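Local coordinates for methyl-accepting chemotaxis protein, putative (Geobacter sulfurreducens, PDB 3OOV) that probably takes part in chemotaxis signalling, contributing a GAF domain that may sense a small molecule or relay a signal to the rest of the receptor, at residues L23-L28 and A53-A58; R36-M41 and I107-S112; L40-D43 and S48-F51; T77-D82 and F115-I120. One frame throughout, in Å; residues are numbered along the deposited sequence.

Contact 1. Residues L23-L28 and A53-A58; sequences LCAEGL and AAVGTA. With GOL (glycerol), chain D.
Ala25 of helix 17-31 meets Ala53 and Val55 of strand 48-55 in a small apolar helix-on-sheet contact, set on the face of the antiparallel GAF sheet that this helix packs against. The short axes of helix 23-28 and strand 53-55 run nearly parallel, 18° apart, and come within 8.1 Å, consistent with the small side chains of Ala25 and Ala53. The methyl CB of Ala25 does most of the touching: it lies 3.8 Å from CG2 of Val55 and 4.1 Å from CB of Ala53, so two strand residues that point the same way share one helix methyl. Val55 carries CG1 anti to its own backbone N (chi1 176°), which leaves CG2 as the branch turned to the helix. The same Ala25 also rests on Val37 and Ile39 of strand 36-42.

At the margin a glycerol, probably from the crystallisation liquor, spans the two segments. Its O2 takes a 2.7 Å hydrogen bond from N of Ala54, while its O3 gives one of 3.1 Å to OE1 of Glu26, whose chain is extended beyond CG; its C3 lies 3.9 Å from CG2 of Val55. Between the protein segments themselves, then, helix and strand are held by dispersion and burial of methyl groups, and the polar link between Glu26 and the strand backbone is supplied here by the glycerol, and so need not exist in the cell.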
loop_
_atom_site.group_PDB
_atom_site.type_symbol
_atom_site.label_atom_id
_atom_site.label_comp_id
_atom_site.label_asym_id
_atom_site.label_seq_id
_atom_site.Cartn_x
_atom_site.Cartn_y
_atom_site.Cartn_z
ATOM N N LEU A 23 21.101 -11.315 6.470
ATOM C CA LEU A 23 21.314 -11.834 5.111
ATOM C C LEU A 23 20.305 -11.332 4.109
ATOM O O LEU A 23 20.654 -11.073 2.929
ATOM C CB LEU A 23 21.222 -13.351 5.100
ATOM C CG LEU A 23 22.365 -14.174 5.678
ATOM C CD1 LEU A 23 21.842 -15.619 6.015
ATOM C CD2 LEU A 23 23.594 -14.223 4.662
ATOM N N CYS A 24 19.043 -11.205 4.533
ATOM C CA CYS A 24 18.089 -10.504 3.692
ATOM C C CYS A 24 18.539 -9.069 3.357
ATOM O O CYS A 24 18.332 -8.600 2.223
ATOM C CB CYS A 24 16.716 -10.420 4.358
ATOM S SG CYS A 24 15.795 -11.941 4.245
ATOM N N ALA A 25 19.071 -8.367 4.338
ATOM C CA ALA A 25 19.408 -6.976 4.162
ATOM C C ALA A 25 20.688 -6.923 3.287
ATOM O O ALA A 25 20.774 -6.152 2.323
ATOM C CB ALA A 25 19.623 -6.331 5.474
ATOM N N GLU A 26 21.652 -7.804 3.581
ATOM C CA GLU A 26 22.800 -8.038 2.680
ATOM C C GLU A 26 22.425 -8.224 1.255
ATOM O O GLU A 26 22.916 -7.483 0.404
ATOM C CB GLU A 26 23.761 -9.136 3.178
ATOM C CG GLU A 26 24.565 -8.594 4.409
ATOM C CD GLU A 26 25.489 -9.634 5.158
ATOM O OE1 GLU A 26 25.873 -9.336 6.337
ATOM O OE2 GLU A 26 25.853 -10.696 4.575
ATOM N N GLY A 27 21.496 -9.127 0.981
ATOM C CA GLY A 27 21.136 -9.443 -0.396
ATOM C C GLY A 27 20.542 -8.248 -1.110
ATOM O O GLY A 27 20.907 -7.957 -2.287
ATOM N N LEU A 28 19.634 -7.543 -0.425
ATOM C CA LEU A 28 18.949 -6.406 -1.027
ATOM C C LEU A 28 19.959 -5.336 -1.357
ATOM O O LEU A 28 19.803 -4.689 -2.380
ATOM C CB LEU A 28 17.869 -5.758 -0.139
ATOM C CG LEU A 28 16.446 -6.332 -0.167
ATOM C CD1 LEU A 28 15.460 -5.756 0.988
ATOM C CD2 LEU A 28 15.816 -6.142 -1.587
ATOM N N ALA A 53 18.793 -5.214 11.734
ATOM C CA ALA A 53 19.724 -5.063 10.625
ATOM C C ALA A 53 19.636 -3.669 10.044
ATOM O O ALA A 53 18.564 -3.067 9.964
ATOM C CB ALA A 53 19.503 -6.130 9.553
ATOM N N ALA A 54 20.811 -3.134 9.700
ATOM C CA ALA A 54 20.975 -1.828 9.051
ATOM C C ALA A 54 22.132 -2.026 8.126
ATOM O O ALA A 54 23.253 -2.282 8.552
ATOM C CB ALA A 54 21.270 -0.756 10.023
ATOM N N VAL A 55 21.861 -2.056 6.856
ATOM C CA VAL A 55 22.932 -2.100 5.907
ATOM C C VAL A 55 22.913 -0.729 5.181
ATOM O O VAL A 55 21.828 -0.087 4.994
ATOM C CB VAL A 55 22.749 -3.368 5.037
ATOM C CG1 VAL A 55 23.735 -3.434 3.987
ATOM C CG2 VAL A 55 22.968 -4.617 5.910
ATOM N N GLY A 56 24.100 -0.236 4.847
ATOM C CA GLY A 56 24.243 0.990 4.062
ATOM C C GLY A 56 24.398 2.260 4.873
ATOM O O GLY A 56 24.679 3.330 4.306
ATOM N N THR A 57 24.199 2.177 6.184
ATOM C CA THR A 57 24.379 3.355 7.039
ATOM C C THR A 57 25.706 3.156 7.741
ATOM O O THR A 57 25.859 2.198 8.526
ATOM C CB THR A 57 23.203 3.565 8.043
ATOM O OG1 THR A 57 22.022 3.899 7.299
ATOM C CG2 THR A 57 23.516 4.762 8.988
ATOM N N ALA A 58 26.677 4.016 7.414
ATOM C CA ALA A 58 28.043 3.878 7.998
ATOM C C ALA A 58 28.042 4.274 9.470
ATOM O O ALA A 58 27.268 5.161 9.880
ATOM C CB ALA A 58 29.182 4.742 7.156
HETATM C C1 GOL D . 24.861 -5.258 10.835
HETATM O O1 GOL D . 24.619 -3.957 11.363
HETATM C C2 GOL D . 23.967 -5.381 9.609
HETATM O O2 GOL D . 22.665 -5.085 10.038
HETATM C C3 GOL D . 23.990 -6.771 8.971
HETATM O O3 GOL D . 25.154 -6.967 8.204
#

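Contact 2. Residues R36-M41 and I107-S112; sequences RVNILM and IRALRS. With GOL (glycerol), chain C.
A short 3-10 turn, residues 108-110 in the loop preceding strand 115-122, lies over strand 36-42 of the GAF sheet, and Asn38 makes the closest approach from the strand. With CG anti to its carbonyl carbon (chi1 -58°), Asn38 carries its amide to the turn, where ND2 gives a weak hydrogen bond of 2.9 Å to O of Ala109, bent to 121° at the hydrogen. The amide OD1 lies 3.5 Å from CB of Ala109, so the side chain meets both carbonyl and methyl of one residue. CD2 of Leu110 comes to 4.1 Å from ND2 of Asn38.

A glycerol, probably from the crystallisation liquor, lies beside this amide. Its O3 accepts a second, weak bond from ND2 of Asn38; its O2 donates to O of Ala109 and is met almost straight by N of Ser112 at 3.2 Å, and O1 donates to O of Leu110 at 2.9 Å. OD2 of Asp133 also bonds the glycerol.

Arg135 bonds the carbonyls of Arg108 and Ala109, and Arg36 turns its NH1 to Thr57. On the opposite face of strand 36-42, Val37 and Ile39 pack on helix 17-31, while strands 48-55 and 125-133 flank it.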
loop_
_atom_site.group_PDB
_atom_site.type_symbol
_atom_site.label_atom_id
_atom_site.label_comp_id
_atom_site.label_asym_id
_atom_site.label_seq_id
_atom_site.Cartn_x
_atom_site.Cartn_y
_atom_site.Cartn_z
ATOM N N ARG A 36 20.062 1.741 1.449
ATOM C CA ARG A 36 19.835 1.589 2.874
ATOM C C ARG A 36 18.708 0.585 3.103
ATOM O O ARG A 36 17.633 0.714 2.516
ATOM C CB ARG A 36 19.435 2.937 3.490
ATOM C CG ARG A 36 20.249 4.060 3.031
ATOM C CD ARG A 36 21.463 4.334 3.887
ATOM N NE ARG A 36 22.153 5.541 3.433
ATOM C CZ ARG A 36 22.697 6.474 4.242
ATOM N NH1 ARG A 36 22.618 6.375 5.578
ATOM N NH2 ARG A 36 23.315 7.540 3.716
ATOM N N VAL A 37 18.984 -0.445 3.889
ATOM C CA VAL A 37 18.038 -1.508 4.150
ATOM C C VAL A 37 18.039 -1.698 5.647
ATOM O O VAL A 37 19.066 -2.089 6.252
ATOM C CB VAL A 37 18.350 -2.828 3.434
ATOM C CG1 VAL A 37 17.302 -3.929 3.810
ATOM C CG2 VAL A 37 18.348 -2.590 1.893
ATOM N N ASN A 38 16.900 -1.343 6.213
ATOM C CA ASN A 38 16.710 -1.348 7.659
ATOM C C ASN A 38 15.646 -2.401 8.002
ATOM O O ASN A 38 14.586 -2.509 7.324
ATOM C CB ASN A 38 16.376 0.045 8.211
ATOM C CG ASN A 38 17.471 1.070 7.886
ATOM O OD1 ASN A 38 18.647 0.913 8.299
ATOM N ND2 ASN A 38 17.111 2.107 7.086
ATOM N N ILE A 39 15.959 -3.243 8.973
ATOM C CA ILE A 39 14.974 -4.248 9.399
ATOM C C ILE A 39 14.772 -4.198 10.915
ATOM O O ILE A 39 15.728 -4.295 11.674
ATOM C CB ILE A 39 15.358 -5.673 8.965
ATOM C CG1 ILE A 39 15.631 -5.720 7.480
ATOM C CG2 ILE A 39 14.224 -6.729 9.382
ATOM C CD1 ILE A 39 16.240 -7.111 7.020
ATOM N N LEU A 40 13.522 -4.005 11.330
ATOM C CA LEU A 40 13.150 -3.847 12.734
ATOM C C LEU A 40 12.106 -4.892 13.060
ATOM O O LEU A 40 11.203 -5.136 12.227
ATOM C CB LEU A 40 12.591 -2.467 13.001
ATOM C CG LEU A 40 13.613 -1.342 12.617
ATOM C CD1 LEU A 40 13.270 -0.782 11.236
ATOM C CD2 LEU A 40 13.688 -0.180 13.622
HETATM N N MSE A 41 12.249 -5.520 14.236
HETATM C CA MSE A 41 11.370 -6.624 14.700
HETATM C C MSE A 41 10.630 -6.233 15.981
HETATM O O MSE A 41 11.238 -5.646 16.908
HETATM C CB MSE A 41 12.213 -7.881 14.916
HETATM C CG MSE A 41 12.816 -8.350 13.575
HETATM SE SE MSE A 41 11.406 -9.101 12.341
HETATM C CE MSE A 41 10.954 -10.577 13.447
ATOM N N ILE A 107 18.060 8.770 14.605
ATOM C CA ILE A 107 18.826 7.709 13.957
ATOM C C ILE A 107 19.043 8.043 12.462
ATOM O O ILE A 107 18.060 8.085 11.666
ATOM C CB ILE A 107 18.123 6.361 14.097
ATOM C CG1 ILE A 107 17.437 6.285 15.495
ATOM C CG2 ILE A 107 19.033 5.141 13.702
ATOM C CD1 ILE A 107 17.667 5.046 16.327
ATOM N N ARG A 108 20.313 8.168 12.060
ATOM C CA ARG A 108 20.655 8.509 10.674
ATOM C C ARG A 108 20.080 7.511 9.684
ATOM O O ARG A 108 19.658 7.890 8.586
ATOM C CB ARG A 108 22.186 8.581 10.456
ATOM C CG ARG A 108 22.817 9.917 10.921
ATOM C CD ARG A 108 24.377 9.927 10.596
ATOM N NE ARG A 108 25.040 8.892 11.398
ATOM C CZ ARG A 108 25.680 7.829 10.957
ATOM N NH1 ARG A 108 25.785 7.550 9.657
ATOM N NH2 ARG A 108 26.208 7.011 11.845
ATOM N N ALA A 109 20.032 6.239 10.090
ATOM C CA ALA A 109 19.663 5.159 9.190
ATOM C C ALA A 109 18.207 5.298 8.783
ATOM O O ALA A 109 17.855 4.790 7.729
ATOM C CB ALA A 109 19.914 3.779 9.853
ATOM N N LEU A 110 17.409 5.953 9.644
ATOM C CA LEU A 110 15.983 6.173 9.517
ATOM C C LEU A 110 15.599 7.580 9.040
ATOM O O LEU A 110 14.383 7.877 8.931
ATOM C CB LEU A 110 15.255 5.945 10.879
ATOM C CG LEU A 110 15.395 4.529 11.439
ATOM C CD1 LEU A 110 14.497 4.354 12.645
ATOM C CD2 LEU A 110 15.036 3.439 10.374
ATOM N N ARG A 111 16.583 8.428 8.741
ATOM C CA ARG A 111 16.259 9.819 8.390
ATOM C C ARG A 111 15.983 10.116 6.901
ATOM O O ARG A 111 15.986 11.245 6.530
ATOM C CB ARG A 111 17.385 10.739 8.822
ATOM C CG ARG A 111 17.371 11.097 10.249
ATOM C CD ARG A 111 18.551 12.011 10.423
ATOM N NE ARG A 111 18.593 12.340 11.817
ATOM C CZ ARG A 111 19.672 12.754 12.442
ATOM N NH1 ARG A 111 20.810 12.918 11.771
ATOM N NH2 ARG A 111 19.597 13.009 13.738
ATOM N N SER A 112 15.738 9.135 6.060
ATOM C CA SER A 112 15.467 9.435 4.671
ATOM C C SER A 112 14.165 10.223 4.582
ATOM O O SER A 112 13.237 10.004 5.353
ATOM C CB SER A 112 15.390 8.150 3.902
ATOM O OG SER A 112 15.441 8.423 2.510
HETATM C C1 GOL C . 12.902 5.653 6.483
HETATM O O1 GOL C . 12.633 5.872 7.845
HETATM C C2 GOL C . 14.255 4.971 6.455
HETATM O O2 GOL C . 15.266 5.985 6.563
HETATM C C3 GOL C . 14.308 4.259 5.126
HETATM O O3 GOL C . 15.436 3.412 5.044
#

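Contact 3. Residues L40-D43 and S48-F51; sequences LMAD and SLSF
Leu40 sets CG anti to its carbonyl carbon (chi1 -58°) and Phe51 sets CG anti to its backbone N (chi1 -153°), and these two turns bring the leucine over the ring. CD2 of Leu40 sits above one face of the Phe51 ring, 4.0 Å from its centroid and 23° off the normal, a CH-pi contact displaced toward the rim. The pair belongs to the beta hairpin of strands 36-42 and 48-55. Leu40 with Phe51 and Ala42 with Leu49 are non-hydrogen-bonded antiparallel pairs, and all four side chains emerge on one face; there CB of Leu40 also meets CB of Leu49 at 4.1 Å, and CD2 of Leu49 leans on the backbone of Ala42, 3.5 Å from its N. Selenomethionine Met41 and Ser50 form the hydrogen-bonded pair, with their side chains on the other face: N of Met41 bonds O of Ser50 at 2.9 Å and N of Ser50 bonds O of Met41 at 2.7 Å.

Toward the turn the ladder is continued by N of Asp43, bonded to O of Ser48 at 2.8 Å. The Asp43 carboxylate folds back, and its OD1 accepts N of Ser48 at 3.0 Å from above the carboxylate plane.

Phe60 adds an edge-to-face partner to Phe51, while Phe80 of helix 74-82 packs on Ala42. The hairpin is therefore zipped by backbone bonds along its middle, closed near the turn by a carboxylate substituting for a main-chain acceptor, and made hydrophobic on the face bearing Leu40, Leu49 and Phe51.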
loop_
_atom_site.group_PDB
_atom_site.type_symbol
_atom_site.label_atom_id
_atom_site.label_comp_id
_atom_site.label_asym_id
_atom_site.label_seq_id
_atom_site.Cartn_x
_atom_site.Cartn_y
_atom_site.Cartn_z
ATOM N N LEU A 40 13.522 -4.005 11.330
ATOM C CA LEU A 40 13.150 -3.847 12.734
ATOM C C LEU A 40 12.106 -4.892 13.060
ATOM O O LEU A 40 11.203 -5.136 12.227
ATOM C CB LEU A 40 12.591 -2.467 13.001
ATOM C CG LEU A 40 13.613 -1.342 12.617
ATOM C CD1 LEU A 40 13.270 -0.782 11.236
ATOM C CD2 LEU A 40 13.688 -0.180 13.622
HETATM N N MSE A 41 12.249 -5.520 14.236
HETATM C CA MSE A 41 11.370 -6.624 14.700
HETATM C C MSE A 41 10.630 -6.233 15.981
HETATM O O MSE A 41 11.238 -5.646 16.908
HETATM C CB MSE A 41 12.213 -7.881 14.916
HETATM C CG MSE A 41 12.816 -8.350 13.575
HETATM SE SE MSE A 41 11.406 -9.101 12.341
HETATM C CE MSE A 41 10.954 -10.577 13.447
ATOM N N ALA A 42 9.313 -6.438 15.997
ATOM C CA ALA A 42 8.524 -6.132 17.216
ATOM C C ALA A 42 8.964 -7.004 18.393
ATOM O O ALA A 42 9.342 -8.201 18.201
ATOM C CB ALA A 42 7.051 -6.396 16.940
ATOM N N ASP A 43 8.952 -6.459 19.594
ATOM C CA ASP A 43 9.167 -7.346 20.773
ATOM C C ASP A 43 7.907 -8.226 20.955
ATOM O O ASP A 43 6.936 -8.135 20.140
ATOM C CB ASP A 43 9.474 -6.581 22.048
ATOM C CG ASP A 43 8.377 -5.536 22.426
ATOM O OD1 ASP A 43 7.381 -5.319 21.709
ATOM O OD2 ASP A 43 8.560 -4.849 23.439
ATOM N N SER A 48 7.085 -2.381 21.062
ATOM C CA SER A 48 8.327 -1.753 20.580
ATOM C C SER A 48 8.893 -2.517 19.405
ATOM O O SER A 48 8.661 -3.723 19.262
ATOM C CB SER A 48 9.412 -1.782 21.689
ATOM O OG SER A 48 8.997 -0.972 22.782
ATOM N N LEU A 49 9.800 -1.863 18.685
ATOM C CA LEU A 49 10.580 -2.484 17.627
ATOM C C LEU A 49 12.072 -2.501 17.971
ATOM O O LEU A 49 12.641 -1.460 18.236
ATOM C CB LEU A 49 10.433 -1.641 16.376
ATOM C CG LEU A 49 9.073 -1.675 15.650
ATOM C CD1 LEU A 49 9.103 -0.546 14.485
ATOM C CD2 LEU A 49 8.689 -3.082 15.128
ATOM N N SER A 50 12.724 -3.642 17.867
ATOM C CA SER A 50 14.116 -3.592 18.039
ATOM C C SER A 50 14.831 -3.574 16.648
ATOM O O SER A 50 14.359 -4.124 15.642
ATOM C CB SER A 50 14.580 -4.664 19.034
ATOM O OG SER A 50 14.572 -5.898 18.399
ATOM N N PHE A 51 15.903 -2.810 16.571
ATOM C CA PHE A 51 16.543 -2.569 15.298
ATOM C C PHE A 51 17.529 -3.733 15.088
ATOM O O PHE A 51 18.495 -3.822 15.794
ATOM C CB PHE A 51 17.237 -1.211 15.378
ATOM C CG PHE A 51 17.406 -0.464 14.026
ATOM C CD1 PHE A 51 17.357 0.929 13.995
ATOM C CD2 PHE A 51 17.676 -1.147 12.830
ATOM C CE1 PHE A 51 17.517 1.644 12.768
ATOM C CE2 PHE A 51 17.842 -0.446 11.618
ATOM C CZ PHE A 51 17.819 0.918 11.584
HETATM O O HOH W 1 7.548 -2.792 24.247
#

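Contact 4. Residues T77-D82 and F115-I120; sequences TKCFTD and FVICPI
Cys79, Pro119 and Ile117 make the contact by which helix 74-82 packs on strand 115-122 of the antiparallel GAF sheet. The short axes of helix 77-82 and strand 115-120 come within 7.6 Å of each other and are 33° from parallel. Cys79 gives up the largest area, pointing its side chain at the strand between the two residues that face it. With SG anti to the backbone N (chi1 177°), the sulfur reaches the Cys118-Pro119 peptide while SG and CB both rest on Ile117.

From Ile117 the branch that touches is CG2, 3.5 Å from SG of Cys79 and equally close to its CB. The CG1 arm of the same residue leads away from the helix; a glycerol lies about 4 Å from the Ile117 side chain, and Val129 and Ala131 of the neighbouring strand 125-133 pack on it. Pro119 offers the helix its ring, with CD 3.7 Å from the sulfur.

Cys118, whose own side chain points to the other face, packs there on helix 143-167, so strand 115-122 is sandwiched between two helices. Beyond the contact, Tyr86 of strand 86-88 also touches Cys79, and Thr81 and Asp82 at the end of the helix lie against Pro95 and Phe98 of the second subunit. The sulfur comes nearest to the strand at the proline nitrogen, SG of Cys79 lying 3.4 Å from N of Pro119.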
loop_
_atom_site.group_PDB
_atom_site.type_symbol
_atom_site.label_atom_id
_atom_site.label_comp_id
_atom_site.label_asym_id
_atom_site.label_seq_id
_atom_site.Cartn_x
_atom_site.Cartn_y
_atom_site.Cartn_z
ATOM N N THR A 77 5.251 2.929 12.287
ATOM C CA THR A 77 4.153 2.395 13.093
ATOM C C THR A 77 2.892 2.119 12.256
ATOM O O THR A 77 2.194 1.098 12.479
ATOM C CB THR A 77 3.811 3.421 14.195
ATOM O OG1 THR A 77 4.962 3.531 15.011
ATOM C CG2 THR A 77 2.588 2.957 15.080
ATOM N N LYS A 78 2.567 3.019 11.324
ATOM C CA LYS A 78 1.357 2.773 10.486
ATOM C C LYS A 78 1.512 1.592 9.630
ATOM O O LYS A 78 0.529 0.835 9.455
ATOM C CB LYS A 78 0.963 3.975 9.647
ATOM C CG LYS A 78 0.317 5.059 10.471
ATOM C CD LYS A 78 0.708 6.452 10.002
ATOM C CE LYS A 78 0.002 6.766 8.713
ATOM N NZ LYS A 78 -1.521 6.669 8.965
ATOM N N CYS A 79 2.711 1.425 9.024
ATOM C CA CYS A 79 2.980 0.201 8.263
ATOM C C CYS A 79 2.705 -1.070 9.115
ATOM O O CYS A 79 2.066 -2.069 8.652
ATOM C CB CYS A 79 4.463 0.149 7.810
ATOM S SG CYS A 79 4.877 -1.362 6.935
ATOM N N PHE A 80 3.277 -1.062 10.319
ATOM C CA PHE A 80 3.208 -2.225 11.207
ATOM C C PHE A 80 1.712 -2.512 11.581
ATOM O O PHE A 80 1.245 -3.653 11.451
ATOM C CB PHE A 80 3.997 -1.961 12.489
ATOM C CG PHE A 80 4.018 -3.133 13.425
ATOM C CD1 PHE A 80 5.004 -4.136 13.275
ATOM C CD2 PHE A 80 3.076 -3.239 14.450
ATOM C CE1 PHE A 80 5.024 -5.232 14.126
ATOM C CE2 PHE A 80 3.090 -4.327 15.326
ATOM C CZ PHE A 80 4.081 -5.312 15.177
ATOM N N THR A 81 0.996 -1.469 12.003
ATOM C CA THR A 81 -0.419 -1.585 12.415
ATOM C C THR A 81 -1.363 -2.036 11.263
ATOM O O THR A 81 -2.207 -2.907 11.433
ATOM C CB THR A 81 -0.866 -0.259 13.096
ATOM O OG1 THR A 81 0.084 0.051 14.143
ATOM C CG2 THR A 81 -2.108 -0.431 13.864
ATOM N N ASP A 82 -1.190 -1.470 10.074
ATOM C CA ASP A 82 -2.109 -1.687 8.954
ATOM C C ASP A 82 -1.648 -2.810 8.037
ATOM O O ASP A 82 -2.322 -3.138 7.051
ATOM C CB ASP A 82 -2.181 -0.423 8.080
ATOM C CG ASP A 82 -2.698 0.815 8.807
ATOM O OD1 ASP A 82 -3.149 0.728 9.964
ATOM O OD2 ASP A 82 -2.615 1.931 8.197
ATOM N N PHE A 115 11.196 6.941 0.963
ATOM C CA PHE A 115 11.415 5.564 1.339
ATOM C C PHE A 115 10.201 4.708 1.086
ATOM O O PHE A 115 9.096 5.227 0.906
ATOM C CB PHE A 115 11.745 5.492 2.848
ATOM C CG PHE A 115 10.743 6.240 3.703
ATOM C CD1 PHE A 115 9.505 5.664 4.002
ATOM C CD2 PHE A 115 10.985 7.552 4.091
ATOM C CE1 PHE A 115 8.574 6.391 4.764
ATOM C CE2 PHE A 115 10.056 8.307 4.816
ATOM C CZ PHE A 115 8.825 7.709 5.147
ATOM N N VAL A 116 10.416 3.414 1.176
ATOM C CA VAL A 116 9.346 2.391 1.295
ATOM C C VAL A 116 9.459 1.639 2.612
ATOM O O VAL A 116 10.600 1.180 3.032
ATOM C CB VAL A 116 9.571 1.335 0.191
ATOM C CG1 VAL A 116 8.722 0.057 0.415
ATOM C CG2 VAL A 116 9.268 1.986 -1.262
ATOM N N ILE A 117 8.323 1.500 3.282
ATOM C CA ILE A 117 8.215 0.606 4.484
ATOM C C ILE A 117 7.276 -0.531 4.110
ATOM O O ILE A 117 6.165 -0.312 3.592
ATOM C CB ILE A 117 7.607 1.290 5.711
ATOM C CG1 ILE A 117 8.002 2.781 5.851
ATOM C CG2 ILE A 117 7.857 0.398 6.970
ATOM C CD1 ILE A 117 9.594 3.037 6.162
ATOM N N CYS A 118 7.724 -1.736 4.407
ATOM C CA CYS A 118 7.048 -2.940 3.980
ATOM C C CYS A 118 6.927 -3.865 5.222
ATOM O O CYS A 118 7.902 -4.065 5.913
ATOM C CB CYS A 118 7.825 -3.591 2.856
ATOM S SG CYS A 118 7.163 -5.217 2.464
ATOM N N PRO A 119 5.722 -4.336 5.544
ATOM C CA PRO A 119 5.536 -5.103 6.795
ATOM C C PRO A 119 6.075 -6.510 6.580
ATOM O O PRO A 119 6.074 -6.986 5.448
ATOM C CB PRO A 119 4.008 -5.152 6.957
ATOM C CG PRO A 119 3.472 -5.170 5.434
ATOM C CD PRO A 119 4.488 -4.258 4.719
ATOM N N ILE A 120 6.584 -7.144 7.630
ATOM C CA ILE A 120 6.909 -8.569 7.564
ATOM C C ILE A 120 5.714 -9.255 8.230
ATOM O O ILE A 120 5.387 -8.964 9.367
ATOM C CB ILE A 120 8.205 -8.867 8.346
ATOM C CG1 ILE A 120 9.395 -8.078 7.695
ATOM C CG2 ILE A 120 8.436 -10.442 8.402
ATOM C CD1 ILE A 120 10.590 -7.863 8.637
#

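Overall arrangement
All four contacts reach one antiparallel sheet. Contacts 1 and 4 lie on opposite sides of the chain's centre, their centres 18 Å and their nearest atoms about 8 Å apart. Contacts 2 and 3 share Leu40 and Met41, and CG of Leu110 lies 3.8 Å from CE1 of Phe51, which ties the hairpin to the 3-10 turn. Contact 1 joins contact 2 through a probable hydrogen bond of 2.8 Å from N of Ile39 to O of Ala53. Contact 3 meets contact 4 where CB of Ala42 lies 3.6 Å from CZ of Phe80. The glycerol of contact 2, also about 4 Å from the Ile117 side chain of contact 4, may mark a pocket, but what such a pocket would bind is unknown.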